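Local coordinates for kelch domain-containing protein (Colletotrichum graminicola M1.001, PDB 5C86) that probably oxidises alcohols as a copper-dependent oxidase of the galactose oxidase and glyoxal oxidase family, at residues Pro385-Leu390 with Ile403-Ala408. Residues are numbered along the deposited sequence; the frame is centred on the assembly and turned at random. Where two conformers were deposited one is given.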
loop_
_atom_site.group_PDB
_atom_site.type_symbol
_atom_site.label_atom_id
_atom_site.label_comp_id
_atom_site.label_asym_id
_atom_site.label_seq_id
_atom_site.Cartn_x
_atom_site.Cartn_y
_atom_site.Cartn_z
ATOM N N PRO A 385 -25.048 4.370 2.426
ATOM C CA PRO A 385 -25.288 4.484 3.856
ATOM C C PRO A 385 -24.292 5.425 4.515
ATOM O O PRO A 385 -23.300 5.837 3.891
ATOM C CB PRO A 385 -25.127 3.012 4.306
ATOM C CG PRO A 385 -24.131 2.446 3.385
ATOM C CD PRO A 385 -24.324 3.145 2.051
ATOM N N VAL A 386 -24.561 5.824 5.751
ATOM C CA VAL A 386 -23.769 6.766 6.509
ATOM C C VAL A 386 -23.500 6.201 7.951
ATOM O O VAL A 386 -24.448 5.844 8.632
ATOM C CB VAL A 386 -24.492 8.105 6.622
ATOM C CG1 VAL A 386 -23.741 9.075 7.494
ATOM C CG2 VAL A 386 -24.709 8.710 5.188
ATOM N N ILE A 387 -22.245 6.249 8.381
ATOM C CA ILE A 387 -21.924 6.008 9.795
ATOM C C ILE A 387 -22.142 7.300 10.548
ATOM O O ILE A 387 -21.438 8.313 10.260
ATOM C CB ILE A 387 -20.480 5.518 9.978
ATOM C CG1 ILE A 387 -20.349 4.219 9.255
ATOM C CG2 ILE A 387 -20.137 5.434 11.513
ATOM C CD1 ILE A 387 -18.915 3.667 9.284
ATOM N N GLN A 388 -23.150 7.247 11.455
ATOM C CA GLN A 388 -23.569 8.328 12.361
ATOM C C GLN A 388 -22.673 8.440 13.602
ATOM O O GLN A 388 -22.358 9.532 14.080
ATOM C CB GLN A 388 -25.022 8.112 12.827
ATOM C CG GLN A 388 -25.534 9.284 13.694
ATOM C CD GLN A 388 -26.861 9.001 14.365
ATOM O OE1 GLN A 388 -27.462 7.957 14.160
ATOM N NE2 GLN A 388 -27.328 9.945 15.182
ATOM N N SER A 389 -22.229 7.305 14.128
ATOM C CA SER A 389 -21.296 7.373 15.264
ATOM C C SER A 389 -20.384 6.127 15.356
ATOM O O SER A 389 -20.725 5.088 14.819
ATOM C CB SER A 389 -22.087 7.614 16.569
ATOM O OG SER A 389 -22.875 6.517 16.926
ATOM N N LEU A 390 -19.232 6.278 16.001
ATOM C CA LEU A 390 -18.471 5.132 16.538
ATOM C C LEU A 390 -18.410 5.342 18.037
ATOM O O LEU A 390 -18.266 6.483 18.551
ATOM C CB LEU A 390 -17.068 5.081 16.020
ATOM C CG LEU A 390 -16.887 4.933 14.540
ATOM C CD1 LEU A 390 -15.429 4.822 14.196
ATOM C CD2 LEU A 390 -17.619 3.686 13.992
ATOM N N ILE A 403 -20.950 0.698 16.000
ATOM C CA ILE A 403 -21.073 1.518 14.813
ATOM C C ILE A 403 -22.550 1.863 14.730
ATOM O O ILE A 403 -23.344 0.932 14.614
ATOM C CB ILE A 403 -20.635 0.765 13.581
ATOM C CG1 ILE A 403 -19.204 0.237 13.720
ATOM C CG2 ILE A 403 -20.820 1.670 12.322
ATOM C CD1 ILE A 403 -18.936 -1.066 13.052
ATOM N N THR A 404 -22.902 3.126 14.720
ATOM C CA THR A 404 -24.365 3.456 14.560
ATOM C C THR A 404 -24.554 4.052 13.164
ATOM O O THR A 404 -23.913 5.026 12.835
ATOM C CB THR A 404 -24.755 4.474 15.599
ATOM O OG1 THR A 404 -24.487 3.923 16.901
ATOM C CG2 THR A 404 -26.225 4.793 15.486
ATOM N N MET A 405 -25.392 3.412 12.390
ATOM C CA MET A 405 -25.745 3.775 11.020
ATOM C C MET A 405 -26.889 4.738 11.051
ATOM O O MET A 405 -27.801 4.627 11.883
ATOM C CB MET A 405 -26.080 2.557 10.187
ATOM C CG MET A 405 -24.988 1.472 10.195
ATOM S SD MET A 405 -23.370 2.116 9.660
ATOM C CE MET A 405 -23.806 2.578 7.987
ATOM N N GLN A 406 -26.904 5.616 10.073
ATOM C CA GLN A 406 -27.996 6.595 9.916
ATOM C C GLN A 406 -29.337 5.951 9.645
ATOM O O GLN A 406 -30.361 6.383 10.254
ATOM C CB GLN A 406 -27.602 7.557 8.808
ATOM C CG GLN A 406 -28.655 8.672 8.577
ATOM C CD GLN A 406 -28.153 9.531 7.437
ATOM O OE1 GLN A 406 -27.291 10.307 7.646
ATOM N NE2 GLN A 406 -28.547 9.229 6.230
ATOM N N ASP A 407 -29.363 4.958 8.764
ATOM C CA ASP A 407 -30.549 4.293 8.257
ATOM C C ASP A 407 -30.534 2.808 8.684
ATOM O O ASP A 407 -29.544 2.111 8.543
ATOM C CB ASP A 407 -30.586 4.331 6.718
ATOM C CG ASP A 407 -30.098 5.676 6.130
ATOM O OD1 ASP A 407 -30.918 6.621 6.312
ATOM O OD2 ASP A 407 -28.906 5.814 5.582
ATOM N N ALA A 408 -31.652 2.264 9.111
ATOM C CA ALA A 408 -31.748 0.814 9.430
ATOM C C ALA A 408 -31.498 -0.020 8.251
ATOM O O ALA A 408 -31.890 0.303 7.138
ATOM C CB ALA A 408 -33.122 0.496 10.018
HETATM O O HOH W 1 -27.098 4.411 6.754
HETATM O O HOH W 2 -21.938 4.097 18.031
#
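Ile387 and Ile403 meet through their methyl branches, CG2 of Ile387 lying 3.9 Å from CG2 of Ile403, while CD2 of Leu390 rests beside CG1 of Ile403 on the same face of the sheet. Met405 extends this apolar layer. Its chain is bent at chi2 and chi3 (-56° and -63°), which brings SD to 3.7 Å from CG1 of Ile387 and turns the terminal CE toward the 385-386 backbone, against CB of Pro385 and 3.4 Å from the carbonyl O of Val386. Leu463 of strand 459-466 packs on Leu390 and Ile403, and Ala465 touches Met405, so this face looks into the domain interior.

The backbones run antiparallel, and the ladder is uneven. Thr404 O accepts two N-H groups, from Gln388 N at 2.7 Å and, along a lone pair, from Ser389 N at 3.1 Å; Thr404 N returns a nearly straight bond to Ser389 O. Beyond the irregularity, Gln406 N donates to Val386 O.

On the outer face Gln388 lies alongside Thr404, and in the conformer given one water bridges Ser389 OG and Thr404 OG1, which also bonds Ser444 of the next strand. At the far end a second water accepts from Val386 N and Asp407 N and donates to Asp407 OD2 at 2.6 Å, linking the two segments where the ladder stops.

Two residues, Gln388 and Ser389, facing the single Thr404 make a classic beta bulge, here in the strand pair 387-390 and 400-405 of the immunoglobulin-like early set domain of galactose oxidase relatives.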